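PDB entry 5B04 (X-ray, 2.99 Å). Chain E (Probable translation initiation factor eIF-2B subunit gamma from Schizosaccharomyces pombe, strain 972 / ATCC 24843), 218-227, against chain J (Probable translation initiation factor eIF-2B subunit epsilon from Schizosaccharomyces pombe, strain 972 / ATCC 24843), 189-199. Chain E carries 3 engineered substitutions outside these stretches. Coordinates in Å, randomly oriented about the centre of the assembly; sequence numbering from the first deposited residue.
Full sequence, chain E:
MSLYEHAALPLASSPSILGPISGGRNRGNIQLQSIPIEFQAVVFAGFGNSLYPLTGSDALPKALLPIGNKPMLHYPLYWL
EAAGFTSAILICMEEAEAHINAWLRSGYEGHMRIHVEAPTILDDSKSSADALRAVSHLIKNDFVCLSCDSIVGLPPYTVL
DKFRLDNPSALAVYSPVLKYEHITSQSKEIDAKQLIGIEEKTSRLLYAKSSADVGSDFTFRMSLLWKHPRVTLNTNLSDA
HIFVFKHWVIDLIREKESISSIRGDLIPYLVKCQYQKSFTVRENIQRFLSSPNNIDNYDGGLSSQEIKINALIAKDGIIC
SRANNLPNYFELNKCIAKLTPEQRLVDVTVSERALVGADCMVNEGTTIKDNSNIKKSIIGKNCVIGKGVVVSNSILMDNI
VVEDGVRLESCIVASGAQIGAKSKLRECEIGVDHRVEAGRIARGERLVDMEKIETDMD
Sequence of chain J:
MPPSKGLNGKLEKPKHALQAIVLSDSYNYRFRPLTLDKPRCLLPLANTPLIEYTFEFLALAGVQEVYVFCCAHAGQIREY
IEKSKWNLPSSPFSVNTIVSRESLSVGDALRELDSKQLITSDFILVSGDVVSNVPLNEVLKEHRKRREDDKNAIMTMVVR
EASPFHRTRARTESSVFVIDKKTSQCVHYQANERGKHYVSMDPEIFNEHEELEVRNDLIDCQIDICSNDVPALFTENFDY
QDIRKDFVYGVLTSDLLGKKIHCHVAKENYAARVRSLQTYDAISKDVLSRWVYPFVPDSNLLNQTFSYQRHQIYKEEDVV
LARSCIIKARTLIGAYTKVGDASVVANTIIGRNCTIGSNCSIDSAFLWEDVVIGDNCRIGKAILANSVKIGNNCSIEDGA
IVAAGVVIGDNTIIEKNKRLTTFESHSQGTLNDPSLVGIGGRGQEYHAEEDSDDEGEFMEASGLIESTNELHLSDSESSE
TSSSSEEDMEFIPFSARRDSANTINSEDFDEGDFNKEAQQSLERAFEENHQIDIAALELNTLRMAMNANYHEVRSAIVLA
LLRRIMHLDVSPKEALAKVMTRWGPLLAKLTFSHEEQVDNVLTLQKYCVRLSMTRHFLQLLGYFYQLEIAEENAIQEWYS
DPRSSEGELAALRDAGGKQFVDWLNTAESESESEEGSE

Chain E (218-227) FTFRMSLLWK
Chain J, residues 189-199: YQANERGKHYV

Antiparallel pairing of two short, extended segments, E:Phe218–E:Arg221 and J:Tyr198–J:Val199, joins the chains and buries about 600 Å² in all. E:Arg221 lies opposite J:Tyr198 (CA–CA 4.5 Å) as a non-hydrogen-bonded pair, and E:Phe220 opposite J:Val199 (CA–CA 5.1 Å). Backbone groups supply all three hydrogen bonds across the contact: J:Val199 N gives to E:Phe220 O (2.8 Å), E:Phe220 N to J:Val199 O (3.3 Å, angle 152°), and E:Met222 N to J:His197 O (2.6 Å, nearly linear at 172°). The same carbonyls also receive CA–H contacts: E:Thr219 CA lies 3.3 Å from J:Val199 O, and E:Arg221 CA 3.5 Å from J:His197 O.

On one face, E:Phe220 (chi1 m) and J:Val199 (chi1 t) pack CB to CB at 4.2 Å, both buried. On the other face are E:Arg221 (chi1 −121°, between wells) and J:Tyr198 (chi1 m), whose OH lies over the guanidinium; E:Thr219 CB approaches J:Tyr198 CD1 at 3.7 Å.

After E:Arg221, chain E takes helical backbone angles through E:Leu224. E:Met222, buried and pointing toward chain J, uses a flexible t, p, p side chain to bring CE within 3.7 Å of J:Val199 CG2 and 3.5 Å of J:Asn192 OD1. Beside it, J:Gln190 (chi1 p, chi2 t) donates from NE2 to J:Tyr198 O (3.2 Å, 168°), satisfying that carbonyl within chain J. J:Asn192 ND2 approaches E:Trp226 CH2 obliquely at 4.0 Å, but its hydrogen bond lies elsewhere in the structure.

A type II turn, J:Glu193–J:Lys196, leads back to J:His197; J:Gly195 (phi/psi 99/−18) suits angles that would jam a CB against the preceding carbonyl. J:Lys196 NZ braces the loop, donating to J:Ala191 O (3.2 Å) and salt-bridging J:Glu193 OE1 (3.4 Å).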

ATOM      1  N   PHE E 218     -51.873  17.026  44.911  1.00141.06           N
ATOM      2  CA  PHE E 218     -51.284  17.425  43.639  1.00138.21           C
ATOM      3  C   PHE E 218     -51.239  16.273  42.672  1.00119.71           C
ATOM      4  O   PHE E 218     -50.724  15.217  42.989  1.00122.13           O
ATOM      5  CB  PHE E 218     -49.877  17.922  43.836  1.00130.40           C
ATOM      6  CG  PHE E 218     -49.349  18.642  42.653  1.00131.87           C
ATOM      7  CD1 PHE E 218     -49.414  18.065  41.410  1.00126.87           C
ATOM      8  CD2 PHE E 218     -48.819  19.907  42.778  1.00133.50           C
ATOM      9  CE1 PHE E 218     -48.941  18.728  40.300  1.00136.69           C
ATOM     10  CE2 PHE E 218     -48.343  20.583  41.676  1.00147.19           C
ATOM     11  CZ  PHE E 218     -48.402  19.991  40.431  1.00142.52           C
ATOM     12  N   THR E 219     -51.759  16.481  41.478  1.00107.78           N
ATOM     13  CA  THR E 219     -52.057  15.361  40.621  1.00121.37           C
ATOM     14  C   THR E 219     -51.429  15.352  39.252  1.00121.57           C
ATOM     15  O   THR E 219     -51.517  16.321  38.526  1.00122.98           O
ATOM     16  CB  THR E 219     -53.555  15.301  40.385  1.00119.23           C
ATOM     17  OG1 THR E 219     -53.918  16.374  39.516  1.00116.33           O
ATOM     18  CG2 THR E 219     -54.283  15.466  41.684  1.00112.66           C
ATOM     19  N   PHE E 220     -50.842  14.220  38.894  1.00112.57           N
ATOM     20  CA  PHE E 220     -50.451  13.937  37.533  1.00110.71           C
ATOM     21  C   PHE E 220     -51.227  12.708  37.147  1.00104.29           C
ATOM     22  O   PHE E 220     -51.266  11.758  37.899  1.00107.23           O
ATOM     23  CB  PHE E 220     -48.975  13.603  37.449  1.00103.28           C
ATOM     24  CG  PHE E 220     -48.082  14.650  38.017  1.00116.83           C
ATOM     25  CD1 PHE E 220     -47.987  14.830  39.374  1.00130.71           C
ATOM     26  CD2 PHE E 220     -47.327  15.446  37.195  1.00118.30           C
ATOM     27  CE1 PHE E 220     -47.159  15.798  39.906  1.00126.48           C
ATOM     28  CE2 PHE E 220     -46.498  16.415  37.717  1.00123.05           C
ATOM     29  CZ  PHE E 220     -46.411  16.592  39.075  1.00114.05           C
ATOM     30  N   ARG E 221     -51.862  12.723  35.991  1.00 90.19           N
ATOM     31  CA  ARG E 221     -52.617  11.564  35.538  1.00 97.42           C
ATOM     32  C   ARG E 221     -51.653  10.448  35.154  1.00 99.49           C
ATOM     33  O   ARG E 221     -50.691  10.678  34.418  1.00 93.31           O
ATOM     34  CB  ARG E 221     -53.528  11.923  34.363  1.00 95.54           C
ATOM     35  CG  ARG E 221     -55.007  11.671  34.631  1.00106.46           C
ATOM     36  CD  ARG E 221     -55.874  12.093  33.453  1.00108.58           C
ATOM     37  NE  ARG E 221     -56.329  13.476  33.573  1.00120.61           N
ATOM     38  CZ  ARG E 221     -57.474  13.839  34.141  1.00125.17           C
ATOM     39  NH1 ARG E 221     -58.291  12.921  34.641  1.00132.96           N
ATOM     40  NH2 ARG E 221     -57.806  15.121  34.208  1.00111.27           N
ATOM     41  N   MET E 222     -51.908   9.245  35.662  1.00 97.77           N
ATOM     42  CA  MET E 222     -51.049   8.095  35.395  1.00 93.21           C
ATOM     43  C   MET E 222     -51.002   7.785  33.904  1.00 96.63           C
ATOM     44  O   MET E 222     -50.023   7.230  33.403  1.00100.85           O
ATOM     45  CB  MET E 222     -51.531   6.870  36.173  1.00 97.65           C
ATOM     46  CG  MET E 222     -50.598   5.673  36.090  1.00103.21           C
ATOM     47  SD  MET E 222     -49.005   5.996  36.867  1.00100.26           S
ATOM     48  CE  MET E 222     -49.511   6.209  38.570  1.00100.29           C
ATOM     49  N   SER E 223     -52.071   8.152  33.204  1.00 96.85           N
ATOM     50  CA  SER E 223     -52.153   7.980  31.760  1.00 87.57           C
ATOM     51  C   SER E 223     -50.995   8.671  31.053  1.00 92.84           C
ATOM     52  O   SER E 223     -50.365   8.098  30.163  1.00110.16           O
ATOM     53  CB  SER E 223     -53.482   8.526  31.235  1.00 97.80           C
ATOM     54  OG  SER E 223     -53.528   9.940  31.347  1.00101.43           O
ATOM     55  N   LEU E 224     -50.714   9.902  31.465  1.00 92.72           N
ATOM     56  CA  LEU E 224     -49.696  10.710  30.809  1.00 96.08           C
ATOM     57  C   LEU E 224     -48.291  10.183  31.087  1.00 96.45           C
ATOM     58  O   LEU E 224     -47.388  10.410  30.291  1.00101.31           O
ATOM     59  CB  LEU E 224     -49.815  12.178  31.245  1.00 97.99           C
ATOM     60  CG  LEU E 224     -48.684  13.161  30.910  1.00101.44           C
ATOM     61  CD1 LEU E 224     -49.257  14.501  30.479  1.00 96.34           C
ATOM     62  CD2 LEU E 224     -47.736  13.356  32.084  1.00 77.28           C
ATOM     63  N   LEU E 225     -48.110   9.475  32.200  1.00 96.80           N
ATOM     64  CA  LEU E 225     -46.778   9.012  32.597  1.00 87.63           C
ATOM     65  C   LEU E 225     -46.400   7.634  32.048  1.00 82.28           C
ATOM     66  O   LEU E 225     -45.287   7.160  32.279  1.00 75.14           O
ATOM     67  CB  LEU E 225     -46.644   8.994  34.120  1.00 82.70           C
ATOM     68  CG  LEU E 225     -45.713  10.051  34.723  1.00 90.42           C
ATOM     69  CD1 LEU E 225     -46.319  11.445  34.660  1.00107.61           C
ATOM     70  CD2 LEU E 225     -45.337   9.682  36.148  1.00 89.72           C
ATOM     71  N   TRP E 226     -47.311   6.997  31.319  1.00 86.81           N
ATOM     72  CA  TRP E 226     -46.956   5.799  30.564  1.00 89.45           C
ATOM     73  C   TRP E 226     -46.246   6.240  29.296  1.00 91.97           C
ATOM     74  O   TRP E 226     -45.235   5.665  28.894  1.00 93.94           O
ATOM     75  CB  TRP E 226     -48.189   4.956  30.251  1.00 96.38           C
ATOM     76  CG  TRP E 226     -48.707   4.257  31.460  1.00 88.03           C
ATOM     77  CD1 TRP E 226     -49.901   4.467  32.083  1.00 98.14           C
ATOM     78  CD2 TRP E 226     -48.029   3.250  32.217  1.00 86.83           C
ATOM     79  NE1 TRP E 226     -50.015   3.641  33.175  1.00109.10           N
ATOM     80  CE2 TRP E 226     -48.878   2.885  33.280  1.00100.56           C
ATOM     81  CE3 TRP E 226     -46.788   2.615  32.095  1.00 84.77           C
ATOM     82  CZ2 TRP E 226     -48.526   1.914  34.215  1.00 95.19           C
ATOM     83  CZ3 TRP E 226     -46.441   1.653  33.023  1.00 99.90           C
ATOM     84  CH2 TRP E 226     -47.306   1.312  34.070  1.00 92.77           C
ATOM     85  N   LYS E 227     -46.793   7.279  28.677  1.00 95.59           N
ATOM     86  CA  LYS E 227     -46.053   8.076  27.714  1.00 90.84           C
ATOM     87  C   LYS E 227     -45.123   8.895  28.595  1.00 95.80           C
ATOM     88  O   LYS E 227     -45.369   8.986  29.785  1.00106.91           O
ATOM     89  CB  LYS E 227     -46.972   8.977  26.870  1.00 98.58           C
ATOM     90  CG  LYS E 227     -47.899   8.293  25.837  1.00104.83           C
ATOM     91  CD  LYS E 227     -48.340   6.880  26.205  1.00106.78           C
ATOM     92  CE  LYS E 227     -49.378   6.335  25.243  1.00107.63           C
ATOM     93  NZ  LYS E 227     -49.615   4.882  25.472  1.00103.87           N
TER
ATOM     94  N   TYR J 189     -43.205   7.495  46.608  1.00 68.89           N
ATOM     95  CA  TYR J 189     -43.288   6.160  46.035  1.00 76.43           C
ATOM     96  C   TYR J 189     -44.740   5.714  45.992  1.00 77.80           C
ATOM     97  O   TYR J 189     -45.495   5.941  46.936  1.00 91.74           O
ATOM     98  CB  TYR J 189     -42.451   5.159  46.839  1.00 74.71           C
ATOM     99  CG  TYR J 189     -42.708   3.706  46.482  1.00 83.80           C
ATOM    100  CD1 TYR J 189     -41.985   3.079  45.476  1.00 78.41           C
ATOM    101  CD2 TYR J 189     -43.672   2.961  47.156  1.00 85.05           C
ATOM    102  CE1 TYR J 189     -42.215   1.754  45.149  1.00 81.93           C
ATOM    103  CE2 TYR J 189     -43.911   1.638  46.832  1.00 90.73           C
ATOM    104  CZ  TYR J 189     -43.179   1.040  45.829  1.00 84.61           C
ATOM    105  OH  TYR J 189     -43.413  -0.278  45.505  1.00 93.97           O
ATOM    106  N   GLN J 190     -45.130   5.081  44.893  1.00 80.20           N
ATOM    107  CA  GLN J 190     -46.443   4.460  44.803  1.00 84.35           C
ATOM    108  C   GLN J 190     -46.419   3.315  43.799  1.00 80.21           C
ATOM    109  O   GLN J 190     -46.021   3.489  42.646  1.00 81.44           O
ATOM    110  CB  GLN J 190     -47.516   5.489  44.432  1.00 77.27           C
ATOM    111  CG  GLN J 190     -47.257   6.268  43.153  1.00 84.32           C
ATOM    112  CD  GLN J 190     -48.469   7.058  42.704  1.00 85.62           C
ATOM    113  OE1 GLN J 190     -48.643   8.217  43.079  1.00 87.85           O
ATOM    114  NE2 GLN J 190     -49.320   6.430  41.901  1.00 81.18           N
ATOM    115  N   ALA J 191     -46.826   2.136  44.255  1.00 83.04           N
ATOM    116  CA  ALA J 191     -46.902   0.973  43.386  1.00 81.11           C
ATOM    117  C   ALA J 191     -47.941   1.220  42.308  1.00 84.09           C
ATOM    118  O   ALA J 191     -48.929   1.917  42.536  1.00 83.15           O
ATOM    119  CB  ALA J 191     -47.237  -0.274  44.182  1.00 83.25           C
ATOM    120  N   ASN J 192     -47.717   0.660  41.128  1.00 87.57           N
ATOM    121  CA  ASN J 192     -48.646   0.873  40.031  1.00 84.65           C
ATOM    122  C   ASN J 192     -49.790  -0.114  40.030  1.00 82.11           C
ATOM    123  O   ASN J 192     -49.674  -1.223  39.502  1.00 83.89           O
ATOM    124  CB  ASN J 192     -47.915   0.822  38.694  1.00 91.32           C
ATOM    125  CG  ASN J 192     -47.241   2.132  38.365  1.00 92.22           C
ATOM    126  OD1 ASN J 192     -47.795   3.200  38.622  1.00 93.75           O
ATOM    127  ND2 ASN J 192     -46.045   2.062  37.797  1.00 89.92           N
ATOM    128  N   GLU J 193     -50.900   0.292  40.636  1.00 91.57           N
ATOM    129  CA  GLU J 193     -52.122  -0.499  40.560  1.00 90.73           C
ATOM    130  C   GLU J 193     -53.082   0.053  39.520  1.00105.72           C
ATOM    131  O   GLU J 193     -53.105   1.254  39.246  1.00108.34           O
ATOM    132  CB  GLU J 193     -52.835  -0.561  41.906  1.00100.63           C
ATOM    133  CG  GLU J 193     -51.936  -0.822  43.081  1.00105.39           C
ATOM    134  CD  GLU J 193     -52.425  -0.124  44.323  1.00117.93           C
ATOM    135  OE1 GLU J 193     -53.448   0.588  44.236  1.00120.03           O
ATOM    136  OE2 GLU J 193     -51.788  -0.282  45.383  1.00119.15           O
ATOM    137  N   ARG J 194     -53.869  -0.857  38.959  1.00110.25           N
ATOM    138  CA  ARG J 194     -54.951  -0.543  38.053  1.00120.61           C
ATOM    139  C   ARG J 194     -56.090   0.073  38.870  1.00120.69           C
ATOM    140  O   ARG J 194     -56.430  -0.399  39.965  1.00105.44           O
ATOM    141  CB  ARG J 194     -55.339  -1.833  37.285  1.00116.19           C
ATOM    142  CG  ARG J 194     -56.772  -2.138  36.764  1.00122.40           C
ATOM    143  CD  ARG J 194     -57.526  -0.937  36.297  1.00133.47           C
ATOM    144  NE  ARG J 194     -56.734  -0.208  35.323  1.00134.57           N
ATOM    145  CZ  ARG J 194     -57.043   1.002  34.882  1.00130.95           C
ATOM    146  NH1 ARG J 194     -58.108   1.624  35.362  1.00141.34           N
ATOM    147  NH2 ARG J 194     -56.281   1.599  33.979  1.00128.67           N
ATOM    148  N   GLY J 195     -56.648   1.168  38.347  1.00119.84           N
ATOM    149  CA  GLY J 195     -57.777   1.861  38.972  1.00117.60           C
ATOM    150  C   GLY J 195     -57.263   3.051  39.752  1.00115.46           C
ATOM    151  O   GLY J 195     -58.014   3.945  40.135  1.00121.77           O
ATOM    152  N   LYS J 196     -55.964   3.009  40.019  1.00106.03           N
ATOM    153  CA  LYS J 196     -55.230   4.156  40.508  1.00100.32           C
ATOM    154  C   LYS J 196     -54.775   4.921  39.282  1.00 97.73           C
ATOM    155  O   LYS J 196     -53.848   4.495  38.593  1.00105.08           O
ATOM    156  CB  LYS J 196     -54.044   3.723  41.365  1.00 95.49           C
ATOM    157  CG  LYS J 196     -53.128   4.856  41.773  1.00 86.51           C
ATOM    158  CD  LYS J 196     -51.919   4.343  42.530  1.00100.55           C
ATOM    159  CE  LYS J 196     -52.335   3.660  43.818  1.00 99.67           C
ATOM    160  NZ  LYS J 196     -51.166   3.103  44.547  1.00 95.28           N
ATOM    161  N   HIS J 197     -55.448   6.028  38.988  1.00 97.00           N
ATOM    162  CA  HIS J 197     -55.184   6.768  37.761  1.00 98.38           C
ATOM    163  C   HIS J 197     -54.335   8.010  37.987  1.00 99.17           C
ATOM    164  O   HIS J 197     -54.071   8.757  37.046  1.00107.10           O
ATOM    165  CB  HIS J 197     -56.497   7.186  37.093  1.00105.64           C
ATOM    166  CG  HIS J 197     -57.307   6.045  36.564  1.00112.10           C
ATOM    167  ND1 HIS J 197     -58.048   5.217  37.379  1.00113.28           N
ATOM    168  CD2 HIS J 197     -57.506   5.605  35.299  1.00110.98           C
ATOM    169  CE1 HIS J 197     -58.665   4.313  36.639  1.00123.38           C
ATOM    170  NE2 HIS J 197     -58.353   4.526  35.373  1.00130.74           N
ATOM    171  N   TYR J 198     -53.909   8.242  39.224  1.00 93.29           N
ATOM    172  CA  TYR J 198     -53.235   9.497  39.542  1.00 89.07           C
ATOM    173  C   TYR J 198     -51.973   9.353  40.380  1.00 86.65           C
ATOM    174  O   TYR J 198     -51.709   8.307  40.974  1.00 98.93           O
ATOM    175  CB  TYR J 198     -54.197  10.437  40.268  1.00 92.81           C
ATOM    176  CG  TYR J 198     -55.211  11.106  39.372  1.00100.48           C
ATOM    177  CD1 TYR J 198     -54.907  12.288  38.709  1.00 98.33           C
ATOM    178  CD2 TYR J 198     -56.477  10.563  39.197  1.00101.87           C
ATOM    179  CE1 TYR J 198     -55.832  12.907  37.893  1.00103.53           C
ATOM    180  CE2 TYR J 198     -57.408  11.174  38.383  1.00102.60           C
ATOM    181  CZ  TYR J 198     -57.081  12.345  37.734  1.00108.71           C
ATOM    182  OH  TYR J 198     -58.010  12.953  36.925  1.00120.71           O
ATOM    183  N   VAL J 199     -51.199  10.433  40.413  1.00 84.78           N
ATOM    184  CA  VAL J 199     -50.056  10.565  41.304  1.00 90.04           C
ATOM    185  C   VAL J 199     -50.290  11.758  42.223  1.00103.38           C
ATOM    186  O   VAL J 199     -50.183  12.908  41.799  1.00120.95           O
ATOM    187  CB  VAL J 199     -48.738  10.760  40.530  1.00 85.31           C
ATOM    188  CG1 VAL J 199     -47.578  10.956  41.495  1.00 96.16           C
ATOM    189  CG2 VAL J 199     -48.481   9.576  39.612  1.00 89.71           C
TER